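Local coordinates for protein monosaccharide-transporting ATPase (Actinobacillus succinogenes, PDB 5DTE) that probably binds monosaccharides as the periplasmic solute-binding component of an ABC transporter, and here holds beta-D-allopyranose, at residues L32-S37 with D114-L119; E71-L76 with T91-I96; Q46-T51 with K274-A279. All coordinates share one frame; numbering follows the deposited sequence.

Contact 1. Residues L32-S37 with D114-L119. With ALL (beta-D-allopyranose), chain E.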
loop_
_atom_site.group_PDB
_atom_site.type_symbol
_atom_site.label_atom_id
_atom_site.label_comp_id
_atom_site.label_asym_id
_atom_site.label_seq_id
_atom_site.Cartn_x
_atom_site.Cartn_y
_atom_site.Cartn_z
ATOM N N LEU A 32 9.479 11.986 2.104
ATOM C CA LEU A 32 10.228 11.107 2.992
ATOM C C LEU A 32 9.605 9.731 3.041
ATOM O O LEU A 32 8.499 9.551 3.545
ATOM C CB LEU A 32 10.309 11.712 4.390
ATOM C CG LEU A 32 11.049 13.050 4.369
ATOM C CD1 LEU A 32 11.066 13.680 5.739
ATOM C CD2 LEU A 32 12.459 12.857 3.848
ATOM N N MET A 33 10.328 8.751 2.517
ATOM C CA MET A 33 9.727 7.460 2.215
ATOM C C MET A 33 10.296 6.319 3.048
ATOM O O MET A 33 11.480 6.292 3.359
ATOM C CB MET A 33 9.887 7.172 0.720
ATOM C CG MET A 33 9.255 8.242 -0.134
ATOM S SD MET A 33 9.524 8.046 -1.883
ATOM C CE MET A 33 8.548 6.588 -2.202
ATOM N N LYS A 34 9.435 5.372 3.401
ATOM C CA LYS A 34 9.836 4.258 4.245
ATOM C C LYS A 34 10.722 3.265 3.492
ATOM O O LYS A 34 11.512 2.534 4.103
ATOM C CB LYS A 34 8.598 3.558 4.823
ATOM C CG LYS A 34 7.616 2.968 3.835
ATOM C CD LYS A 34 6.270 2.701 4.514
ATOM C CE LYS A 34 5.496 1.586 3.817
ATOM N NZ LYS A 34 4.201 1.267 4.487
ATOM N N THR A 35 10.614 3.259 2.166
ATOM C CA THR A 35 11.453 2.394 1.343
ATOM C C THR A 35 11.391 2.787 -0.138
ATOM O O THR A 35 10.526 3.549 -0.558
ATOM C CB THR A 35 11.050 0.892 1.499
ATOM O OG1 THR A 35 12.061 0.050 0.931
ATOM C CG2 THR A 35 9.695 0.603 0.843
ATOM N N LEU A 36 12.339 2.271 -0.908
ATOM C CA LEU A 36 12.323 2.377 -2.358
ATOM C C LEU A 36 12.620 1.006 -2.968
ATOM O O LEU A 36 12.612 0.850 -4.195
ATOM C CB LEU A 36 13.343 3.401 -2.851
ATOM C CG LEU A 36 12.935 4.859 -3.043
ATOM C CD1 LEU A 36 14.112 5.613 -3.628
ATOM C CD2 LEU A 36 11.703 5.004 -3.936
ATOM N N SER A 37 12.893 0.033 -2.090
ATOM C CA SER A 37 13.125 -1.365 -2.465
ATOM C C SER A 37 11.923 -1.968 -3.180
ATOM O O SER A 37 12.079 -2.832 -4.041
ATOM C CB SER A 37 13.458 -2.204 -1.227
ATOM O OG SER A 37 14.623 -1.730 -0.571
ATOM N N ASP A 114 0.341 13.485 5.477
ATOM C CA ASP A 114 0.519 12.090 5.821
ATOM C C ASP A 114 0.071 11.211 4.630
ATOM O O ASP A 114 -1.124 11.058 4.368
ATOM C CB ASP A 114 -0.255 11.796 7.112
ATOM C CG ASP A 114 -0.496 10.319 7.341
ATOM O OD1 ASP A 114 0.395 9.518 7.003
ATOM O OD2 ASP A 114 -1.585 9.962 7.858
ATOM N N LEU A 115 1.041 10.653 3.904
ATOM C CA LEU A 115 0.767 9.819 2.724
ATOM C C LEU A 115 0.804 8.327 3.057
ATOM O O LEU A 115 1.530 7.920 3.953
ATOM C CB LEU A 115 1.779 10.131 1.606
ATOM C CG LEU A 115 1.761 9.388 0.262
ATOM C CD1 LEU A 115 0.492 9.698 -0.519
ATOM C CD2 LEU A 115 2.979 9.755 -0.580
ATOM N N ASP A 116 -0.004 7.540 2.342
ATOM C CA ASP A 116 -0.038 6.056 2.387
ATOM C C ASP A 116 -0.526 5.409 3.692
ATOM O O ASP A 116 -1.640 4.876 3.750
ATOM C CB ASP A 116 1.346 5.465 2.061
ATOM C CG ASP A 116 1.312 3.942 1.890
ATOM O OD1 ASP A 116 0.353 3.422 1.267
ATOM O OD2 ASP A 116 2.244 3.263 2.381
ATOM N N VAL A 117 0.331 5.409 4.710
ATOM C CA VAL A 117 0.020 4.794 5.994
ATOM C C VAL A 117 -0.615 5.833 6.918
ATOM O O VAL A 117 -0.068 6.912 7.114
ATOM C CB VAL A 117 1.286 4.184 6.628
ATOM C CG1 VAL A 117 1.033 3.766 8.071
ATOM C CG2 VAL A 117 1.797 2.996 5.780
ATOM N N ARG A 118 -1.791 5.520 7.458
ATOM C CA ARG A 118 -2.562 6.520 8.196
ATOM C C ARG A 118 -2.252 6.506 9.683
ATOM O O ARG A 118 -2.282 5.440 10.330
ATOM C CB ARG A 118 -4.059 6.315 7.981
ATOM C CG ARG A 118 -4.918 7.463 8.502
ATOM C CD ARG A 118 -6.409 7.239 8.200
ATOM N NE ARG A 118 -7.281 7.885 9.181
ATOM C CZ ARG A 118 -7.583 9.181 9.180
ATOM N NH1 ARG A 118 -8.375 9.682 10.122
ATOM N NH2 ARG A 118 -7.089 9.982 8.245
ATOM N N LEU A 119 -1.954 7.700 10.211
ATOM C CA LEU A 119 -1.691 7.896 11.641
ATOM C C LEU A 119 -2.925 7.544 12.502
ATOM O O LEU A 119 -4.067 7.725 12.078
ATOM C CB LEU A 119 -1.250 9.341 11.928
ATOM C CG LEU A 119 -0.013 9.994 11.283
ATOM C CD1 LEU A 119 0.243 11.361 11.903
ATOM C CD2 LEU A 119 1.235 9.142 11.380
HETATM C C1 ALL E . 1.865 -0.392 1.836
HETATM C C2 ALL E . 1.544 0.249 0.499
HETATM C C3 ALL E . 1.926 -0.611 -0.647
HETATM C C4 ALL E . 3.304 -1.177 -0.508
HETATM C C5 ALL E . 3.373 -1.934 0.807
HETATM C C6 ALL E . 4.631 -2.719 0.989
HETATM O O1 ALL E . 1.723 0.504 2.868
HETATM O O2 ALL E . 0.116 0.458 0.447
HETATM O O3 ALL E . 0.991 -1.732 -0.722
HETATM O O4 ALL E . 3.593 -2.052 -1.609
HETATM O O5 ALL E . 3.250 -0.947 1.872
HETATM O O6 ALL E . 5.702 -1.831 1.235
#

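Contact 2. Residues E71-L76 with T91-I96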
loop_
_atom_site.group_PDB
_atom_site.type_symbol
_atom_site.label_atom_id
_atom_site.label_comp_id
_atom_site.label_asym_id
_atom_site.label_seq_id
_atom_site.Cartn_x
_atom_site.Cartn_y
_atom_site.Cartn_z
ATOM N N GLU A 71 12.319 4.875 13.860
ATOM C CA GLU A 71 13.085 5.965 14.471
ATOM C C GLU A 71 13.792 6.804 13.444
ATOM O O GLU A 71 13.727 8.033 13.481
ATOM C CB GLU A 71 14.123 5.422 15.463
ATOM C CG GLU A 71 13.553 4.995 16.808
ATOM C CD GLU A 71 12.775 3.679 16.755
ATOM O OE1 GLU A 71 12.747 3.033 15.682
ATOM O OE2 GLU A 71 12.200 3.286 17.798
ATOM N N GLN A 72 14.476 6.122 12.535
ATOM C CA GLN A 72 15.274 6.771 11.501
ATOM C C GLN A 72 14.436 7.663 10.587
ATOM O O GLN A 72 14.909 8.709 10.131
ATOM C CB GLN A 72 15.997 5.713 10.674
ATOM C CG GLN A 72 16.662 6.238 9.425
ATOM C CD GLN A 72 17.223 5.118 8.602
ATOM O OE1 GLN A 72 17.693 5.324 7.480
ATOM N NE2 GLN A 72 17.169 3.905 9.154
ATOM N N LEU A 73 13.194 7.252 10.331
ATOM C CA LEU A 73 12.297 8.028 9.481
ATOM C C LEU A 73 11.846 9.315 10.163
ATOM O O LEU A 73 11.802 10.379 9.533
ATOM C CB LEU A 73 11.082 7.206 9.075
ATOM C CG LEU A 73 10.259 7.902 7.977
ATOM C CD1 LEU A 73 11.161 8.561 6.915
ATOM C CD2 LEU A 73 9.276 6.940 7.323
ATOM N N VAL A 74 11.491 9.202 11.440
ATOM C CA VAL A 74 11.227 10.357 12.280
ATOM C C VAL A 74 12.463 11.233 12.276
ATOM O O VAL A 74 12.379 12.449 12.175
ATOM C CB VAL A 74 10.908 9.963 13.724
ATOM C CG1 VAL A 74 10.693 11.208 14.566
ATOM C CG2 VAL A 74 9.706 9.029 13.787
ATOM N N GLY A 75 13.616 10.590 12.388
ATOM C CA GLY A 75 14.878 11.284 12.256
ATOM C C GLY A 75 14.832 12.189 11.051
ATOM O O GLY A 75 15.109 13.365 11.150
ATOM N N LEU A 76 14.422 11.634 9.920
ATOM C CA LEU A 76 14.363 12.362 8.658
ATOM C C LEU A 76 13.358 13.516 8.642
ATOM O O LEU A 76 13.641 14.583 8.080
ATOM C CB LEU A 76 14.032 11.391 7.526
ATOM C CG LEU A 76 15.060 10.290 7.340
ATOM C CD1 LEU A 76 14.582 9.324 6.266
ATOM C CD2 LEU A 76 16.414 10.900 7.003
ATOM N N THR A 91 5.385 9.250 4.241
ATOM C CA THR A 91 4.704 7.960 4.292
ATOM C C THR A 91 5.157 7.255 5.559
ATOM O O THR A 91 6.178 6.565 5.550
ATOM C CB THR A 91 5.051 7.092 3.094
ATOM O OG1 THR A 91 6.416 6.668 3.219
ATOM C CG2 THR A 91 4.904 7.886 1.805
ATOM N N PRO A 92 4.416 7.451 6.663
ATOM C CA PRO A 92 4.802 6.977 7.995
ATOM C C PRO A 92 5.137 5.494 8.091
ATOM O O PRO A 92 4.932 4.733 7.156
ATOM C CB PRO A 92 3.572 7.305 8.838
ATOM C CG PRO A 92 3.063 8.526 8.221
ATOM C CD PRO A 92 3.226 8.312 6.737
ATOM N N ASN A 93 5.633 5.127 9.267
ATOM C CA ASN A 93 6.342 3.893 9.539
ATOM C C ASN A 93 5.741 3.253 10.767
ATOM O O ASN A 93 6.204 2.222 11.257
ATOM C CB ASN A 93 7.821 4.190 9.782
ATOM C CG ASN A 93 8.719 3.435 8.858
ATOM O OD1 ASN A 93 8.278 2.502 8.189
ATOM N ND2 ASN A 93 9.995 3.819 8.816
ATOM N N ASP A 94 4.698 3.897 11.259
ATOM C CA ASP A 94 4.154 3.610 12.566
ATOM C C ASP A 94 3.015 4.599 12.781
ATOM O O ASP A 94 3.203 5.801 12.612
ATOM C CB ASP A 94 5.246 3.752 13.626
ATOM C CG ASP A 94 4.859 3.152 14.941
ATOM O OD1 ASP A 94 5.631 2.297 15.426
ATOM O OD2 ASP A 94 3.807 3.546 15.495
ATOM N N SER A 95 1.831 4.119 13.131
ATOM C CA SER A 95 0.671 5.007 13.137
ATOM C C SER A 95 0.761 6.040 14.260
ATOM O O SER A 95 0.125 7.105 14.212
ATOM C CB SER A 95 -0.626 4.195 13.252
ATOM O OG SER A 95 -0.533 3.210 14.271
ATOM N N ILE A 96 1.585 5.734 15.256
ATOM C CA ILE A 96 1.614 6.515 16.479
ATOM C C ILE A 96 2.929 7.261 16.692
ATOM O O ILE A 96 2.933 8.418 17.115
ATOM C CB ILE A 96 1.323 5.600 17.664
ATOM C CG1 ILE A 96 -0.094 5.055 17.508
ATOM C CG2 ILE A 96 1.526 6.332 18.988
ATOM C CD1 ILE A 96 -0.625 4.341 18.709
#

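Contact 3. Residues Q46-T51 with K274-A279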
loop_
_atom_site.group_PDB
_atom_site.type_symbol
_atom_site.label_atom_id
_atom_site.label_comp_id
_atom_site.label_asym_id
_atom_site.label_seq_id
_atom_site.Cartn_x
_atom_site.Cartn_y
_atom_site.Cartn_z
ATOM N N GLN A 46 8.589 8.185 -8.946
ATOM C CA GLN A 46 8.701 8.663 -10.317
ATOM C C GLN A 46 7.566 9.609 -10.680
ATOM O O GLN A 46 7.803 10.654 -11.270
ATOM C CB GLN A 46 8.720 7.499 -11.290
ATOM C CG GLN A 46 8.823 7.934 -12.733
ATOM C CD GLN A 46 8.884 6.751 -13.680
ATOM O OE1 GLN A 46 8.035 5.854 -13.628
ATOM N NE2 GLN A 46 9.902 6.730 -14.539
ATOM N N GLY A 47 6.336 9.234 -10.338
ATOM C CA GLY A 47 5.197 10.120 -10.494
ATOM C C GLY A 47 5.348 11.395 -9.686
ATOM O O GLY A 47 4.872 12.455 -10.087
ATOM N N ALA A 48 6.013 11.292 -8.543
ATOM C CA ALA A 48 6.266 12.451 -7.686
ATOM C C ALA A 48 7.146 13.462 -8.385
ATOM O O ALA A 48 6.964 14.664 -8.229
ATOM C CB ALA A 48 6.915 12.022 -6.356
ATOM N N GLU A 49 8.118 12.968 -9.144
ATOM C CA GLU A 49 9.090 13.835 -9.791
ATOM C C GLU A 49 8.528 14.459 -11.074
ATOM O O GLU A 49 8.881 15.583 -11.436
ATOM C CB GLU A 49 10.372 13.058 -10.060
ATOM C CG GLU A 49 11.124 12.760 -8.780
ATOM C CD GLU A 49 12.395 11.964 -9.008
ATOM O OE1 GLU A 49 12.695 11.612 -10.174
ATOM O OE2 GLU A 49 13.094 11.684 -8.009
ATOM N N GLU A 50 7.632 13.737 -11.737
ATOM C CA GLU A 50 6.875 14.288 -12.846
ATOM C C GLU A 50 5.951 15.430 -12.413
ATOM O O GLU A 50 5.830 16.430 -13.110
ATOM C CB GLU A 50 6.064 13.192 -13.509
ATOM C CG GLU A 50 6.903 12.110 -14.134
ATOM C CD GLU A 50 6.094 10.847 -14.407
ATOM O OE1 GLU A 50 4.906 10.799 -14.014
ATOM O OE2 GLU A 50 6.653 9.892 -14.992
ATOM N N THR A 51 5.291 15.276 -11.272
ATOM C CA THR A 51 4.437 16.337 -10.735
ATOM C C THR A 51 5.293 17.516 -10.253
ATOM O O THR A 51 4.897 18.676 -10.356
ATOM C CB THR A 51 3.532 15.793 -9.579
ATOM O OG1 THR A 51 2.467 15.008 -10.126
ATOM C CG2 THR A 51 2.937 16.911 -8.726
ATOM N N LYS A 274 -1.245 9.265 -8.708
ATOM C CA LYS A 274 -2.345 10.180 -8.388
ATOM C C LYS A 274 -2.339 10.541 -6.900
ATOM O O LYS A 274 -2.541 11.701 -6.523
ATOM C CB LYS A 274 -3.682 9.564 -8.767
ATOM C CG LYS A 274 -4.897 10.458 -8.473
ATOM C CD LYS A 274 -6.212 9.796 -8.955
ATOM C CE LYS A 274 -7.494 10.459 -8.414
ATOM N NZ LYS A 274 -7.686 11.846 -8.873
ATOM N N GLN A 275 -2.106 9.535 -6.062
ATOM C CA GLN A 275 -1.947 9.754 -4.631
ATOM C C GLN A 275 -0.908 10.831 -4.329
ATOM O O GLN A 275 -1.229 11.896 -3.803
ATOM C CB GLN A 275 -1.535 8.465 -3.937
ATOM C CG GLN A 275 -2.640 7.465 -3.735
ATOM C CD GLN A 275 -2.266 6.404 -2.703
ATOM O OE1 GLN A 275 -1.419 6.623 -1.828
ATOM N NE2 GLN A 275 -2.903 5.253 -2.799
ATOM N N VAL A 276 0.346 10.545 -4.662
ATOM C CA VAL A 276 1.432 11.462 -4.351
ATOM C C VAL A 276 1.276 12.771 -5.128
ATOM O O VAL A 276 1.810 13.798 -4.731
ATOM C CB VAL A 276 2.793 10.821 -4.645
ATOM C CG1 VAL A 276 2.943 10.532 -6.128
ATOM C CG2 VAL A 276 3.928 11.694 -4.121
ATOM N N ALA A 277 0.519 12.747 -6.223
ATOM C CA ALA A 277 0.206 13.987 -6.917
ATOM C C ALA A 277 -0.723 14.807 -6.049
ATOM O O ALA A 277 -0.465 15.985 -5.825
ATOM C CB ALA A 277 -0.410 13.728 -8.267
ATOM N N ILE A 278 -1.789 14.189 -5.540
ATOM C CA ILE A 278 -2.685 14.888 -4.606
ATOM C C ILE A 278 -1.928 15.344 -3.354
ATOM O O ILE A 278 -2.170 16.436 -2.857
ATOM C CB ILE A 278 -3.907 14.026 -4.194
ATOM C CG1 ILE A 278 -5.072 14.263 -5.159
ATOM C CG2 ILE A 278 -4.387 14.395 -2.805
ATOM C CD1 ILE A 278 -4.914 13.637 -6.535
ATOM N N ALA A 279 -0.993 14.534 -2.865
ATOM C CA ALA A 279 -0.155 14.945 -1.740
ATOM C C ALA A 279 0.567 16.283 -2.001
ATOM O O ALA A 279 0.500 17.213 -1.190
ATOM C CB ALA A 279 0.840 13.867 -1.425
#

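Contact 1. Residues L32-S37 with D114-L119
The carboxylate of D116 turns its two oxygens toward the sugar, while CG2 of V117 stands over one face of that carboxylate, toward OD2, and the ammonium of K34 approaches from beside OD2. F41 of helix 39-54 also touches D116. This is bidentate recognition of neighbouring hydroxyls: O2 of the allose donates to D116 OD1 over 3.1 Å, and O1 donates to D116 OD2 over 2.8 Å. K34 reaches the same anomeric hydroxyl from beside the aspartate, giving a hydrogen bond of 3.1 Å from NZ to O1 of the allose. O1 therefore accepts from the lysine while giving its proton to the aspartate. The two side chains cross at about a right angle and are also joined by a fairly long salt bridge, NZ of K34 to OD2 of D116 at 3.5 Å, which would favour an ionised acid. Placing CG of K34 between the backbone N and carbonyl carbon (chi1 60°) starts an extended chain toward the sugar. Both segments leave the ends of parallel strands, 28-33 and 112-115, in the N-terminal alpha/beta domain of a periplasmic binding protein, with strand 87-90 running between them. Ligand recognition at such strand ends is characteristic of this fold. D116 occupies the middle of a classic gamma turn, with positive phi (67°) and a weak backbone bond from V117 N to L115 O at 2.9 Å. The carbonyl oxygen of D116 is hydrogen-bonded by Y133 and N170. Farther along, L119 N donates to OD2 of D114 across 3.3 Å, on the syn side but tilted 34° from the carboxylate plane.

Contact 2. Residues E71-L76 with T91-I96
In the beta-alpha-beta unit formed by strand 58-63, helix 70-82 and strand 87-90, this contact joins the first turns of the helix to the loop that follows the second strand. L73 carries the helix side. Its CG is anti to the backbone N (chi1 -169°), which directs the branched end at the loop, and CD2 does most of the touching. That methyl sits over a face of the N93 side-chain amide, 3.5 Å from ND2, and the same CD2 packs against the backbone oxygen of T91 at 3.6 Å. The amide nitrogen also lies beside the root of the leucine, with ND2 of N93 3.6 Å from CB of L73. All of this is van der Waals packing of an aliphatic chain on polar groups. Just beyond, the loop is folded by an Asx turn: I96 N donates to D94 OD2 over 3.1 Å, using the anti lone pair of that oxygen in a fairly straight bond (162°). N93 touches K34 of the sugar pocket, and T91 OG1 is hydrogen-bonded to the backbone N of K34. F98 packs against both L73 and N93, while L73 also meets L32 of strand 28-33 and T91 meets L115 of strand 112-115.

Contact 3. Residues Q46-T51 with K274-A279
V276 lays its two methyl groups over the G47-A48 turn of the facing helix, CG2 meeting CB of A48 at 3.7 Å. The contact pairs helices 39-54 and 272-287, which flank one side of the parallel sheet in the N-terminal domain. The second of them comes from far along the chain, as expected for a periplasmic binding protein whose backbone passes between its two domains more than once. The segments run in broadly the same direction, crossing at -43°, and their axes come within 8.5 Å of each other. Small residues suit such a spacing: G47 has no side chain, and A48 and A277 each offer a single methyl. With chi1 at 64°, V276 turns CG1 against the backbone of the facing helix, 4.0 Å from A48 N. V276 also rests on M44 of helix 39-54 and on L115 of strand 112-115, so one side chain bridges helix and sheet. Near the start of the interface, Q46 accepts a hydrogen bond from K273. One turn beyond A48, the hydroxyl of T51 packs on the A277 methyl, with OG1 of T51 3.7 Å from CB of A277.

In the fold
All three contacts belong to the N-terminal domain and surround one parallel sheet. Contact 1 lies at the pocket-facing ends of strands 28-33 and 112-115. Contact 2 involves helix 70-82 on one face and contact 3 pairs helices 39-54 and 272-287 on the other, centres about 20 Å apart. Contact 1 is between them, about 8 Å from contact 2 and 13 Å from contact 3, centre to centre. L32 O and T91 N are probably hydrogen-bonded, and L115 also reaches Q275 and A279. Along the chain, contact 2 is nested within both other loops, whereas contacts 1 and 3 interleave. A helix from late in the sequence thus backs the sheet whose strand ends supply part of the sugar pocket.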